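Local coordinates for putative ferritin-like diiron-carboxylate protein TM1526 (PDB 1VJX) that is of unknown function but probably belongs to the ferritin-like diiron-carboxylate proteins, a family generally linked to metal binding and oxidoreductase activity, at residues V21-R24 and L25-G29; R63-S66 and D67-W71; S110-K113 and D114-L118; K137-D140 and Q141-H145. All coordinates share one frame; numbering follows the deposited sequence.

Contact 1 (V21-R24 and L25-G29)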
ATOM      1  N   VAL A  21       1.925   9.277   4.861  1.00 48.07           N
ATOM      2  CA  VAL A  21       1.689   8.902   3.488  1.00 46.94           C
ATOM      3  C   VAL A  21       1.419   7.394   3.442  1.00 46.97           C
ATOM      4  O   VAL A  21       0.449   6.982   2.841  1.00 46.12           O
ATOM      5  CB  VAL A  21       2.872   9.335   2.586  1.00 46.81           C
ATOM      6  CG1 VAL A  21       2.828   8.616   1.260  1.00 46.65           C
ATOM      7  CG2 VAL A  21       2.848  10.841   2.342  1.00 44.58           C
ATOM      8  N   ALA A  22       2.233   6.616   4.155  1.00 47.59           N
ATOM      9  CA  ALA A  22       2.147   5.150   4.160  1.00 48.75           C
ATOM     10  C   ALA A  22       0.884   4.653   4.813  1.00 48.52           C
ATOM     11  O   ALA A  22       0.281   3.672   4.377  1.00 47.63           O
ATOM     12  CB  ALA A  22       3.361   4.550   4.860  1.00 49.59           C
ATOM     13  N   ILE A  23       0.442   5.378   5.837  1.00 48.85           N
ATOM     14  CA  ILE A  23      -0.779   5.013   6.503  1.00 47.65           C
ATOM     15  C   ILE A  23      -1.909   5.136   5.500  1.00 48.41           C
ATOM     16  O   ILE A  23      -2.774   4.267   5.424  1.00 48.35           O
ATOM     17  CB  ILE A  23      -0.994   5.894   7.675  1.00 47.70           C
ATOM     18  CG1 ILE A  23       0.003   5.556   8.786  1.00 47.74           C
ATOM     19  CG2 ILE A  23      -2.457   5.800   8.216  1.00 45.91           C
ATOM     20  CD1 ILE A  23      -0.013   6.620   9.922  1.00 47.31           C
ATOM     21  N   ARG A  24      -1.910   6.213   4.720  1.00 49.03           N
ATOM     22  CA  ARG A  24      -3.041   6.468   3.834  1.00 49.36           C
ATOM     23  C   ARG A  24      -3.089   5.479   2.653  1.00 49.45           C
ATOM     24  O   ARG A  24      -4.181   5.060   2.261  1.00 48.91           O
ATOM     25  CB  ARG A  24      -3.053   7.910   3.369  1.00 49.76           C
ATOM     26  CG  ARG A  24      -3.464   8.811   4.404  1.00 48.74           C
ATOM     27  CD  ARG A  24      -3.093  10.254   4.179  1.00 51.23           C
ATOM     28  NE  ARG A  24      -3.345  11.093   5.379  1.00 51.11           N
ATOM     29  CZ  ARG A  24      -4.067  12.236   5.401  1.00 53.04           C
ATOM     30  NH1 ARG A  24      -4.672  12.703   4.309  1.00 53.84           N
ATOM     31  NH2 ARG A  24      -4.195  12.916   6.541  1.00 52.01           N
ATOM     32  N   LEU A  25      -1.912   5.075   2.158  1.00 49.58           N
ATOM     33  CA  LEU A  25      -1.808   4.130   1.079  1.00 50.13           C
ATOM     34  C   LEU A  25      -2.380   2.774   1.513  1.00 50.28           C
ATOM     35  O   LEU A  25      -3.129   2.166   0.754  1.00 49.00           O
ATOM     36  CB  LEU A  25      -0.358   4.005   0.564  1.00 50.49           C
ATOM     37  CG  LEU A  25       0.251   5.259  -0.107  1.00 50.55           C
ATOM     38  CD1 LEU A  25       1.683   5.004  -0.614  1.00 49.94           C
ATOM     39  CD2 LEU A  25      -0.603   5.797  -1.240  1.00 50.39           C
ATOM     40  N   GLU A  26      -2.091   2.349   2.750  1.00 50.13           N
ATOM     41  CA  GLU A  26      -2.625   1.091   3.286  1.00 49.79           C
ATOM     42  C   GLU A  26      -4.128   1.166   3.556  1.00 50.60           C
ATOM     43  O   GLU A  26      -4.857   0.213   3.303  1.00 51.16           O
ATOM     44  CB  GLU A  26      -1.880   0.678   4.551  1.00 49.40           C
ATOM     45  CG  GLU A  26      -0.420   0.325   4.311  1.00 47.90           C
ATOM     46  CD  GLU A  26      -0.181  -1.011   3.616  1.00 47.17           C
ATOM     47  OE1 GLU A  26      -1.148  -1.757   3.392  1.00 44.45           O
ATOM     48  OE2 GLU A  26       1.007  -1.326   3.316  1.00 48.10           O
ATOM     49  N   GLU A  27      -4.585   2.296   4.079  1.00 50.82           N
ATOM     50  CA  GLU A  27      -6.017   2.538   4.269  1.00 51.29           C
ATOM     51  C   GLU A  27      -6.783   2.579   2.935  1.00 51.12           C
ATOM     52  O   GLU A  27      -7.892   2.075   2.829  1.00 51.51           O
ATOM     53  CB  GLU A  27      -6.240   3.855   5.034  1.00 50.16           C
ATOM     54  CG  GLU A  27      -5.752   3.831   6.485  1.00 51.26           C
ATOM     55  CD  GLU A  27      -5.836   5.187   7.206  1.00 51.73           C
ATOM     56  OE1 GLU A  27      -5.893   6.256   6.564  1.00 49.05           O
ATOM     57  OE2 GLU A  27      -5.877   5.189   8.455  1.00 53.68           O
ATOM     58  N   GLU A  28      -6.209   3.224   1.938  1.00 51.01           N
ATOM     59  CA  GLU A  28      -6.884   3.361   0.655  1.00 50.93           C
ATOM     60  C   GLU A  28      -6.856   2.050  -0.103  1.00 49.91           C
ATOM     61  O   GLU A  28      -7.825   1.717  -0.756  1.00 49.25           O
ATOM     62  CB  GLU A  28      -6.303   4.530  -0.167  1.00 51.61           C
ATOM     63  CG  GLU A  28      -6.730   5.894   0.387  1.00 53.07           C
ATOM     64  CD  GLU A  28      -8.237   6.118   0.263  1.00 58.56           C
ATOM     65  OE1 GLU A  28      -8.751   5.997  -0.888  1.00 62.19           O
ATOM     66  OE2 GLU A  28      -8.922   6.403   1.299  1.00 60.61           O
ATOM     67  N   GLY A  29      -5.770   1.313   0.043  1.00 49.49           N
ATOM     68  CA  GLY A  29      -5.631  -0.002  -0.525  1.00 50.03           C
ATOM     69  C   GLY A  29      -6.651  -0.995  -0.006  1.00 50.55           C
ATOM     70  O   GLY A  29      -7.200  -1.811  -0.786  1.00 51.06           O
TER
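I23 and E27 lie side by side on one turn of helix 15-36, pointing the same way, with the carboxylate of E27 set against a branch methyl of I23 (E27 OE2 to I23 CG2, 3.5 Å). A chi1 of -67° holds E27 CG beside its own backbone N and lays that methylene against the carbonyl one turn back, 3.2 Å from I23 O. The bundle side is the more buried: L25 CG rests 3.4 Å from V21 O, L25 CD1 meets V21 CG1 at 4.2 Å, and L118 and Y119 of helix 101-125 pack against this pair. E26 CG lies 3.4 Å from A22 O, and its chain, bent at chi2, takes OE1 inward to a hydrogen bond with H58. The R24 side is open to solvent. R24 runs extended and approaches E27 with its aliphatic CG, whereas R24 NE stays 5.6 Å from E27 OE1. E27 instead forms a salt bridge with R63 of helix 43-68, and E28 pairs with R31. Within the turn no side-chain charges pair: contacts are carbon to carbon or carbon to oxygen, and the E26 carboxylate, beyond its bond to H58, lies close to those of E55 and E142.

Contact 2 (R63-S66 and D67-W71)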
ATOM      1  N   ARG A  63       0.073   3.093  11.925  1.00 47.50           N
ATOM      2  CA  ARG A  63      -0.520   4.120  12.841  1.00 48.94           C
ATOM      3  C   ARG A  63       0.162   4.007  14.217  1.00 49.58           C
ATOM      4  O   ARG A  63       0.583   4.993  14.790  1.00 50.80           O
ATOM      5  CB  ARG A  63      -2.026   3.951  13.044  1.00 48.42           C
ATOM      6  CG  ARG A  63      -2.896   4.288  11.847  1.00 50.33           C
ATOM      7  CD  ARG A  63      -4.381   4.599  12.219  1.00 50.91           C
ATOM      8  NE  ARG A  63      -5.125   3.367  12.455  1.00 52.50           N
ATOM      9  CZ  ARG A  63      -5.720   2.646  11.498  1.00 54.18           C
ATOM     10  NH1 ARG A  63      -5.719   3.055  10.241  1.00 55.89           N
ATOM     11  NH2 ARG A  63      -6.351   1.519  11.804  1.00 53.32           N
ATOM     12  N   LYS A  64       0.286   2.794  14.734  1.00 50.19           N
ATOM     13  CA  LYS A  64       0.931   2.588  16.023  1.00 50.83           C
ATOM     14  C   LYS A  64       2.348   3.157  15.976  1.00 49.91           C
ATOM     15  O   LYS A  64       2.846   3.711  16.929  1.00 49.08           O
ATOM     16  CB  LYS A  64       0.961   1.093  16.328  1.00 51.07           C
ATOM     17  CG  LYS A  64       1.152   0.739  17.774  1.00 52.51           C
ATOM     18  CD  LYS A  64       1.597  -0.745  17.917  1.00 52.86           C
ATOM     19  CE  LYS A  64       1.847  -1.122  19.381  1.00 54.64           C
ATOM     20  NZ  LYS A  64       1.151  -2.411  19.713  1.00 56.29           N
HETATM   21  N   MSE A  65       2.979   3.009  14.829  1.00 50.36           N
HETATM   22  CA  MSE A  65       4.399   3.356  14.657  1.00 50.81           C
HETATM   23  C   MSE A  65       4.569   4.862  14.702  1.00 49.92           C
HETATM   24  O   MSE A  65       5.450   5.377  15.423  1.00 50.56           O
HETATM   25  CB  MSE A  65       4.924   2.806  13.345  1.00 49.42           C
HETATM   26  CG  MSE A  65       6.364   3.075  13.152  1.00 52.05           C
HETATM   27 SE   MSE A  65       7.179   2.096  11.595  1.00 54.81          SE
HETATM   28  CE  MSE A  65       7.015   0.087  12.119  1.00 54.02           C
ATOM     29  N   SER A  66       3.700   5.573  13.980  1.00 48.56           N
ATOM     30  CA  SER A  66       3.805   7.026  13.955  1.00 48.09           C
ATOM     31  C   SER A  66       3.515   7.668  15.323  1.00 47.85           C
ATOM     32  O   SER A  66       3.964   8.776  15.615  1.00 47.85           O
ATOM     33  CB  SER A  66       2.918   7.608  12.860  1.00 48.48           C
ATOM     34  OG  SER A  66       1.633   7.917  13.306  1.00 45.23           O
ATOM     35  N   ASP A  67       2.737   6.970  16.133  1.00 47.58           N
ATOM     36  CA  ASP A  67       2.493   7.346  17.507  1.00 47.55           C
ATOM     37  C   ASP A  67       3.655   7.040  18.459  1.00 47.89           C
ATOM     38  O   ASP A  67       3.975   7.812  19.326  1.00 47.18           O
ATOM     39  CB  ASP A  67       1.276   6.602  18.017  1.00 47.22           C
ATOM     40  CG  ASP A  67       0.769   7.179  19.297  1.00 48.37           C
ATOM     41  OD1 ASP A  67       0.908   8.440  19.455  1.00 47.85           O
ATOM     42  OD2 ASP A  67       0.234   6.450  20.175  1.00 48.53           O
ATOM     43  N   GLN A  68       4.291   5.890  18.287  1.00 49.19           N
ATOM     44  CA  GLN A  68       5.229   5.393  19.300  1.00 49.05           C
ATOM     45  C   GLN A  68       6.717   5.562  18.934  1.00 47.50           C
ATOM     46  O   GLN A  68       7.556   5.513  19.816  1.00 45.72           O
ATOM     47  CB  GLN A  68       4.886   3.922  19.595  1.00 49.96           C
ATOM     48  CG  GLN A  68       3.661   3.778  20.580  1.00 52.12           C
ATOM     49  CD  GLN A  68       3.161   2.321  20.662  1.00 52.33           C
ATOM     50  OE1 GLN A  68       3.716   1.431  19.990  1.00 55.21           O
ATOM     51  NE2 GLN A  68       2.120   2.081  21.485  1.00 53.84           N
ATOM     52  N   GLU A  69       7.048   5.758  17.655  1.00 46.63           N
ATOM     53  CA  GLU A  69       8.448   6.028  17.298  1.00 47.39           C
ATOM     54  C   GLU A  69       8.994   7.317  17.956  1.00 47.17           C
ATOM     55  O   GLU A  69       8.267   8.303  18.123  1.00 48.35           O
ATOM     56  CB  GLU A  69       8.652   6.068  15.784  1.00 46.96           C
ATOM     57  CG  GLU A  69       8.755   4.695  15.110  1.00 47.85           C
ATOM     58  CD  GLU A  69       9.628   3.711  15.859  1.00 46.06           C
ATOM     59  OE1 GLU A  69      10.845   3.802  15.754  1.00 46.84           O
ATOM     60  OE2 GLU A  69       9.093   2.821  16.540  1.00 47.19           O
ATOM     61  N   ASN A  70      10.262   7.329  18.336  1.00 47.08           N
ATOM     62  CA  ASN A  70      10.791   8.501  19.062  1.00 47.67           C
ATOM     63  C   ASN A  70      10.756   9.798  18.174  1.00 46.67           C
ATOM     64  O   ASN A  70      11.001   9.761  16.965  1.00 46.99           O
ATOM     65  CB  ASN A  70      12.167   8.149  19.703  1.00 49.00           C
ATOM     66  CG  ASN A  70      13.247   9.200  19.452  1.00 52.16           C
ATOM     67  OD1 ASN A  70      13.828   9.235  18.365  1.00 57.45           O
ATOM     68  ND2 ASN A  70      13.543  10.034  20.466  1.00 56.48           N
ATOM     69  N   TRP A  71      10.394  10.917  18.774  1.00 45.46           N
ATOM     70  CA  TRP A  71      10.174  12.188  18.067  1.00 44.98           C
ATOM     71  C   TRP A  71      11.359  12.614  17.194  1.00 45.08           C
ATOM     72  O   TRP A  71      11.207  13.066  16.067  1.00 44.00           O
ATOM     73  CB  TRP A  71       9.829  13.268  19.107  1.00 43.89           C
ATOM     74  CG  TRP A  71       9.818  14.634  18.581  1.00 43.11           C
ATOM     75  CD1 TRP A  71      10.633  15.667  18.951  1.00 42.56           C
ATOM     76  CD2 TRP A  71       8.938  15.158  17.581  1.00 41.58           C
ATOM     77  NE1 TRP A  71      10.301  16.802  18.246  1.00 41.70           N
ATOM     78  CE2 TRP A  71       9.275  16.512  17.390  1.00 41.05           C
ATOM     79  CE3 TRP A  71       7.883  14.624  16.840  1.00 42.27           C
ATOM     80  CZ2 TRP A  71       8.608  17.322  16.492  1.00 42.11           C
ATOM     81  CZ3 TRP A  71       7.238  15.423  15.940  1.00 42.99           C
ATOM     82  CH2 TRP A  71       7.593  16.757  15.774  1.00 42.38           C
TER
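This is a local contact at the C-terminal end of helix 43-68, where one helix of the ferritin-like four-helix bundle closes its last turn near the protein surface. E69 is the first residue to leave helical backbone angles, yet its amide still completes the helical pattern with a bond of 2.8 Å from E69 N to M65 O. M65 O also receives a weak bond from Q68 N, whose main acceptor is K64 O at 2.9 Å; the N-H of Q68 is thus shared as the helix ends. On the inner side M65, a selenomethionine, and E69 run alongside each other and pack toward helix 129-156, M65 on T134 and V135, E69 on A131. M65 reaches L19 of helix 15-36 as well. Beyond the turn N70 is an N-cap: its OD1 accepts a hydrogen bond from the backbone N of E73, starting the short helix 71-74. The exposed side is different in kind. There K64, its CG anti to the backbone N (chi1 -160°), lies across the extended side chain of Q68, and the amide oxygen meets lysine methylenes instead of the ammonium group: Q68 OE1 is 3.5 Å from K64 CG. At the closest point of the two side chains, Q68 OE1 stands 3.2 Å from K64 CE.

Contact 3 (S110-K113 and D114-L118)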
ATOM      1  N   SER A 110      -0.148  -1.033 -10.716  1.00 49.25           N
ATOM      2  CA  SER A 110       0.567   0.215 -10.884  1.00 49.86           C
ATOM      3  C   SER A 110       0.658   1.005  -9.589  1.00 49.42           C
ATOM      4  O   SER A 110       1.718   1.525  -9.303  1.00 49.42           O
ATOM      5  CB  SER A 110      -0.069   1.059 -12.002  1.00 50.49           C
ATOM      6  OG  SER A 110       0.462   2.367 -11.971  1.00 53.33           O
ATOM      7  N   VAL A 111      -0.431   1.088  -8.812  1.00 49.17           N
ATOM      8  CA  VAL A 111      -0.369   1.780  -7.532  1.00 49.25           C
ATOM      9  C   VAL A 111       0.367   0.965  -6.473  1.00 49.33           C
ATOM     10  O   VAL A 111       0.997   1.536  -5.587  1.00 48.14           O
ATOM     11  CB  VAL A 111      -1.755   2.257  -6.958  1.00 49.69           C
ATOM     12  CG1 VAL A 111      -2.585   2.997  -8.014  1.00 49.73           C
ATOM     13  CG2 VAL A 111      -2.521   1.118  -6.400  1.00 52.19           C
ATOM     14  N   GLU A 112       0.271  -0.359  -6.534  1.00 49.26           N
ATOM     15  CA  GLU A 112       1.015  -1.186  -5.604  1.00 49.71           C
ATOM     16  C   GLU A 112       2.547  -0.944  -5.767  1.00 49.27           C
ATOM     17  O   GLU A 112       3.258  -0.724  -4.808  1.00 49.67           O
ATOM     18  CB  GLU A 112       0.666  -2.665  -5.816  1.00 50.46           C
ATOM     19  CG  GLU A 112       1.388  -3.622  -4.883  1.00 52.03           C
ATOM     20  CD  GLU A 112       1.125  -3.304  -3.415  1.00 54.51           C
ATOM     21  OE1 GLU A 112       0.078  -2.692  -3.099  1.00 53.28           O
ATOM     22  OE2 GLU A 112       1.970  -3.683  -2.565  1.00 56.73           O
ATOM     23  N   LYS A 113       3.028  -0.951  -6.993  1.00 48.13           N
ATOM     24  CA  LYS A 113       4.395  -0.617  -7.251  1.00 47.60           C
ATOM     25  C   LYS A 113       4.789   0.761  -6.727  1.00 47.60           C
ATOM     26  O   LYS A 113       5.904   0.924  -6.230  1.00 47.06           O
ATOM     27  CB  LYS A 113       4.683  -0.774  -8.753  1.00 47.80           C
ATOM     28  CG  LYS A 113       4.730  -2.256  -9.150  1.00 47.54           C
ATOM     29  CD  LYS A 113       5.489  -2.543 -10.451  1.00 47.85           C
ATOM     30  CE  LYS A 113       4.736  -2.127 -11.677  1.00 48.83           C
ATOM     31  NZ  LYS A 113       5.067  -2.999 -12.840  1.00 48.53           N
ATOM     32  N   ASP A 114       3.868   1.734  -6.793  1.00 47.27           N
ATOM     33  CA  ASP A 114       4.142   3.093  -6.343  1.00 46.35           C
ATOM     34  C   ASP A 114       4.279   3.106  -4.821  1.00 46.37           C
ATOM     35  O   ASP A 114       5.216   3.697  -4.249  1.00 44.92           O
ATOM     36  CB  ASP A 114       3.019   4.004  -6.767  1.00 47.30           C
ATOM     37  CG  ASP A 114       3.054   4.384  -8.248  1.00 46.98           C
ATOM     38  OD1 ASP A 114       4.064   4.223  -8.937  1.00 44.93           O
ATOM     39  OD2 ASP A 114       2.097   4.970  -8.775  1.00 50.86           O
ATOM     40  N   SER A 115       3.367   2.391  -4.167  1.00 46.58           N
ATOM     41  CA  SER A 115       3.381   2.226  -2.718  1.00 46.65           C
ATOM     42  C   SER A 115       4.595   1.430  -2.205  1.00 47.25           C
ATOM     43  O   SER A 115       5.124   1.710  -1.124  1.00 47.70           O
ATOM     44  CB  SER A 115       2.103   1.539  -2.314  1.00 46.28           C
ATOM     45  OG  SER A 115       0.998   2.297  -2.795  1.00 49.55           O
ATOM     46  N   ILE A 116       5.048   0.451  -2.980  1.00 46.48           N
ATOM     47  CA  ILE A 116       6.244  -0.314  -2.573  1.00 46.38           C
ATOM     48  C   ILE A 116       7.500   0.568  -2.490  1.00 45.48           C
ATOM     49  O   ILE A 116       8.262   0.487  -1.516  1.00 44.45           O
ATOM     50  CB  ILE A 116       6.403  -1.559  -3.439  1.00 45.17           C
ATOM     51  CG1 ILE A 116       5.301  -2.539  -3.042  1.00 45.14           C
ATOM     52  CG2 ILE A 116       7.780  -2.227  -3.249  1.00 48.78           C
ATOM     53  CD1 ILE A 116       5.172  -3.755  -3.902  1.00 46.77           C
ATOM     54  N   ILE A 117       7.673   1.431  -3.488  1.00 45.00           N
ATOM     55  CA  ILE A 117       8.785   2.370  -3.506  1.00 44.32           C
ATOM     56  C   ILE A 117       8.733   3.201  -2.254  1.00 43.55           C
ATOM     57  O   ILE A 117       9.742   3.411  -1.575  1.00 41.75           O
ATOM     58  CB  ILE A 117       8.750   3.286  -4.756  1.00 44.25           C
ATOM     59  CG1 ILE A 117       8.930   2.465  -6.016  1.00 44.25           C
ATOM     60  CG2 ILE A 117       9.834   4.371  -4.684  1.00 44.38           C
ATOM     61  CD1 ILE A 117       9.208   3.238  -7.268  1.00 44.60           C
ATOM     62  N   LEU A 118       7.530   3.660  -1.919  1.00 44.94           N
ATOM     63  CA  LEU A 118       7.374   4.531  -0.757  1.00 43.99           C
ATOM     64  C   LEU A 118       7.694   3.818   0.561  1.00 44.59           C
ATOM     65  O   LEU A 118       8.284   4.396   1.486  1.00 44.52           O
ATOM     66  CB  LEU A 118       5.999   5.150  -0.687  1.00 43.95           C
ATOM     67  CG  LEU A 118       5.889   5.881   0.695  1.00 44.40           C
ATOM     68  CD1 LEU A 118       6.226   7.360   0.592  1.00 42.22           C
ATOM     69  CD2 LEU A 118       4.593   5.642   1.317  1.00 46.33           C
TER
HETATM   70  O   HOH W   1       1.320   5.325 -11.242  1.00 45.00           O
HETATM   71  O   HOH W   2       3.585   1.963 -11.055  1.00 49.20           O
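V111 O is gripped by two donors of one residue, the backbone N and the hydroxyl of S115. The bonds from S115 N and S115 OG to V111 O are both 2.9 Å long and arrive from opposite faces of the carbonyl plane. The hydroxyl bond is possible because chi1 of -56° swings OG beside the serine's own backbone N and back over the preceding turn of helix 101-125. It satisfies the polar end of a buried residue that packs on L25 of helix 15-36. One residue earlier in each segment, on the outer side, solvent bridges the turn. D114 CG lies 3.3 Å from S110 O, and two waters join the residues: one donates to D114 OD2 at 2.6 Å and also bonds to S110 OG, the other donates to S110 O at 2.6 Å and to D114 OD1. The direct amide bond from D114 N to S110 O is weak, so water shares in holding this turn. E112 is bent at chi2 (58°), which brings OE2 to 3.5 Å from I116 CD1. L146 of helix 129-156 touches both side chains, and E112 OE2 also comes close to a carboxylate oxygen of E142. The serine thus meets its polar need within the helix and D114 through water, while E112 places its carboxylate in the acidic centre of the bundle, consistent with a ferritin-like diiron site.

Contact 4 (K137-D140 and Q141-H145)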
ATOM      1  N   LYS A 137       8.960  -6.554   6.992  1.00 44.99           N
ATOM      2  CA  LYS A 137       7.875  -7.524   7.007  1.00 46.06           C
ATOM      3  C   LYS A 137       6.701  -7.095   6.118  1.00 45.38           C
ATOM      4  O   LYS A 137       6.222  -7.880   5.287  1.00 43.96           O
ATOM      5  CB  LYS A 137       7.406  -7.766   8.453  1.00 46.85           C
ATOM      6  CG  LYS A 137       6.634  -9.080   8.659  1.00 47.99           C
ATOM      7  CD  LYS A 137       6.225  -9.262  10.135  1.00 49.63           C
ATOM      8  CE  LYS A 137       4.925 -10.090  10.298  1.00 51.73           C
ATOM      9  NZ  LYS A 137       5.055 -11.534   9.824  1.00 53.37           N
ATOM     10  N   ILE A 138       6.284  -5.833   6.271  1.00 45.50           N
ATOM     11  CA  ILE A 138       5.203  -5.240   5.470  1.00 45.57           C
ATOM     12  C   ILE A 138       5.545  -5.186   3.985  1.00 45.95           C
ATOM     13  O   ILE A 138       4.715  -5.501   3.144  1.00 46.21           O
ATOM     14  CB  ILE A 138       4.847  -3.813   6.001  1.00 46.22           C
ATOM     15  CG1 ILE A 138       4.178  -3.890   7.396  1.00 46.26           C
ATOM     16  CG2 ILE A 138       3.894  -3.045   5.043  1.00 45.15           C
ATOM     17  CD1 ILE A 138       4.009  -2.547   8.067  1.00 45.25           C
ATOM     18  N   ILE A 139       6.764  -4.752   3.676  1.00 45.86           N
ATOM     19  CA  ILE A 139       7.260  -4.734   2.316  1.00 45.19           C
ATOM     20  C   ILE A 139       7.229  -6.129   1.650  1.00 44.80           C
ATOM     21  O   ILE A 139       6.782  -6.250   0.516  1.00 44.72           O
ATOM     22  CB  ILE A 139       8.691  -4.145   2.279  1.00 44.48           C
ATOM     23  CG1 ILE A 139       8.657  -2.622   2.489  1.00 46.37           C
ATOM     24  CG2 ILE A 139       9.368  -4.441   0.921  1.00 45.73           C
ATOM     25  CD1 ILE A 139      10.068  -1.977   2.719  1.00 45.70           C
ATOM     26  N   ASP A 140       7.751  -7.138   2.343  1.00 44.24           N
ATOM     27  CA  ASP A 140       7.680  -8.521   1.913  1.00 44.64           C
ATOM     28  C   ASP A 140       6.264  -8.970   1.649  1.00 44.55           C
ATOM     29  O   ASP A 140       6.012  -9.597   0.654  1.00 44.61           O
ATOM     30  CB  ASP A 140       8.308  -9.442   2.941  1.00 44.70           C
ATOM     31  CG  ASP A 140       9.807  -9.336   2.978  1.00 49.36           C
ATOM     32  OD1 ASP A 140      10.426  -9.032   1.902  1.00 52.10           O
ATOM     33  OD2 ASP A 140      10.454  -9.591   4.044  1.00 54.68           O
ATOM     34  N   GLN A 141       5.328  -8.633   2.528  1.00 46.22           N
ATOM     35  CA  GLN A 141       3.922  -8.977   2.308  1.00 46.91           C
ATOM     36  C   GLN A 141       3.340  -8.193   1.134  1.00 47.30           C
ATOM     37  O   GLN A 141       2.537  -8.705   0.386  1.00 48.03           O
ATOM     38  CB  GLN A 141       3.104  -8.751   3.593  1.00 47.37           C
ATOM     39  CG  GLN A 141       3.239  -9.915   4.590  1.00 49.15           C
ATOM     40  CD  GLN A 141       3.018  -9.564   6.096  1.00 47.43           C
ATOM     41  OE1 GLN A 141       2.604  -8.465   6.453  1.00 45.46           O
ATOM     42  NE2 GLN A 141       3.345 -10.522   6.960  1.00 46.87           N
ATOM     43  N   GLU A 142       3.735  -6.928   0.992  1.00 47.81           N
ATOM     44  CA  GLU A 142       3.259  -6.099  -0.118  1.00 47.20           C
ATOM     45  C   GLU A 142       3.761  -6.672  -1.430  1.00 47.23           C
ATOM     46  O   GLU A 142       3.061  -6.615  -2.423  1.00 47.40           O
ATOM     47  CB  GLU A 142       3.714  -4.655   0.033  1.00 46.51           C
ATOM     48  CG  GLU A 142       3.012  -3.895   1.155  1.00 48.35           C
ATOM     49  CD  GLU A 142       1.516  -3.716   0.946  1.00 49.43           C
ATOM     50  OE1 GLU A 142       1.053  -3.934  -0.207  1.00 50.47           O
ATOM     51  OE2 GLU A 142       0.812  -3.356   1.937  1.00 45.96           O
ATOM     52  N   LYS A 143       4.980  -7.225  -1.418  1.00 46.82           N
ATOM     53  CA  LYS A 143       5.591  -7.764  -2.627  1.00 45.90           C
ATOM     54  C   LYS A 143       4.956  -9.098  -3.019  1.00 45.77           C
ATOM     55  O   LYS A 143       4.949  -9.458  -4.184  1.00 44.58           O
ATOM     56  CB  LYS A 143       7.077  -7.963  -2.430  1.00 45.86           C
ATOM     57  CG  LYS A 143       7.950  -6.714  -2.465  1.00 44.89           C
ATOM     58  CD  LYS A 143       9.436  -7.132  -2.644  1.00 46.78           C
ATOM     59  CE  LYS A 143      10.059  -7.667  -1.355  1.00 45.47           C
ATOM     60  NZ  LYS A 143      10.949  -8.759  -1.648  1.00 45.73           N
ATOM     61  N   GLU A 144       4.430  -9.825  -2.037  1.00 46.44           N
ATOM     62  CA  GLU A 144       3.543 -10.980  -2.286  1.00 47.03           C
ATOM     63  C   GLU A 144       2.147 -10.597  -2.820  1.00 46.85           C
ATOM     64  O   GLU A 144       1.557 -11.356  -3.561  1.00 46.51           O
ATOM     65  CB  GLU A 144       3.353 -11.805  -1.009  1.00 47.59           C
ATOM     66  CG  GLU A 144       4.576 -12.603  -0.572  1.00 49.21           C
ATOM     67  CD  GLU A 144       4.982 -13.635  -1.578  1.00 51.81           C
ATOM     68  OE1 GLU A 144       4.102 -14.140  -2.334  1.00 52.98           O
ATOM     69  OE2 GLU A 144       6.196 -13.935  -1.607  1.00 58.53           O
ATOM     70  N   HIS A 145       1.610  -9.441  -2.414  1.00 46.51           N
ATOM     71  CA  HIS A 145       0.340  -8.966  -2.954  1.00 46.14           C
ATOM     72  C   HIS A 145       0.554  -8.750  -4.413  1.00 45.33           C
ATOM     73  O   HIS A 145      -0.249  -9.163  -5.231  1.00 44.93           O
ATOM     74  CB  HIS A 145      -0.079  -7.616  -2.373  1.00 46.44           C
ATOM     75  CG  HIS A 145      -0.535  -7.670  -0.956  1.00 49.60           C
ATOM     76  ND1 HIS A 145      -1.259  -6.644  -0.363  1.00 51.17           N
ATOM     77  CD2 HIS A 145      -0.387  -8.628  -0.010  1.00 51.58           C
ATOM     78  CE1 HIS A 145      -1.513  -6.967   0.891  1.00 52.76           C
ATOM     79  NE2 HIS A 145      -1.002  -8.166   1.129  1.00 51.80           N
TER
HETATM   80  O   HOH W   3       8.077 -11.250  -0.514  1.00 36.25           O
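The imidazole of H145 has the CA of E142 over one face, 4.2 Å above the plane and displaced toward the rim, as the helix carries the ring back beside the preceding turn; L51 and E55 of helix 43-68 touch this side chain. The side chains of Q141 and K137 cross at an angle, the NE2 end of the second flat group, the Q141 amide, meeting the lysine CE and NZ. Q141 NE2 lies 3.5 Å from K137 NZ, but both are donors and do not bond. The polar tie of this amide is made by its oxygen, which accepts a hydrogen bond from H58 NE2 on helix 43-68. I138 and E142 run alongside each other on the inner side, with E142 CG packed 3.1 Å from I138 O; there the carboxylate, bent at chi2 (-64°), approaches E26, E55 and E112 and accepts a weak hydrogen bond from H58. Toward solvent K143, bent at chi3 and chi4, brings its ammonium group back beside D140 to form a salt bridge of 3.6 Å between D140 OD1 and K143 NZ, and its CE passes 4.0 Å from I139 CG2. D140 O accepts from E144 N at 3.1 Å, weakly from K143 N, and from a water oxygen at 2.9 Å. Two ion pairs, D140–K143 and E144–R147, thus lie along the outer face, while E142 and H145 turn inward. Their Glu-x-x-His spacing is common in ferritin-like diiron proteins, and the cluster with E26, E55, E112 and H58 is consistent with such a site.

Contacts 1, 3 and 4 lie on three different helices near the middle of the bundle, whereas contact 2, at the end of the fourth, 43-68, is a surface contact 18 Å from the chain's centre. Each of the central three sends one buried glutamate inward: E142 of contact 4 stands between E26 of contact 1 and E112 of contact 3. Contacts 1 and 3 meet directly by packing of V21 and L25 on L118 and of L25 on S115. Contact 2 touches only contact 1, through the R63 to E27 salt bridge and packing on I23. On the solvent side contact 3 has water bridges, contact 4 a local ion pair and contact 2 lysine methylenes against an amide.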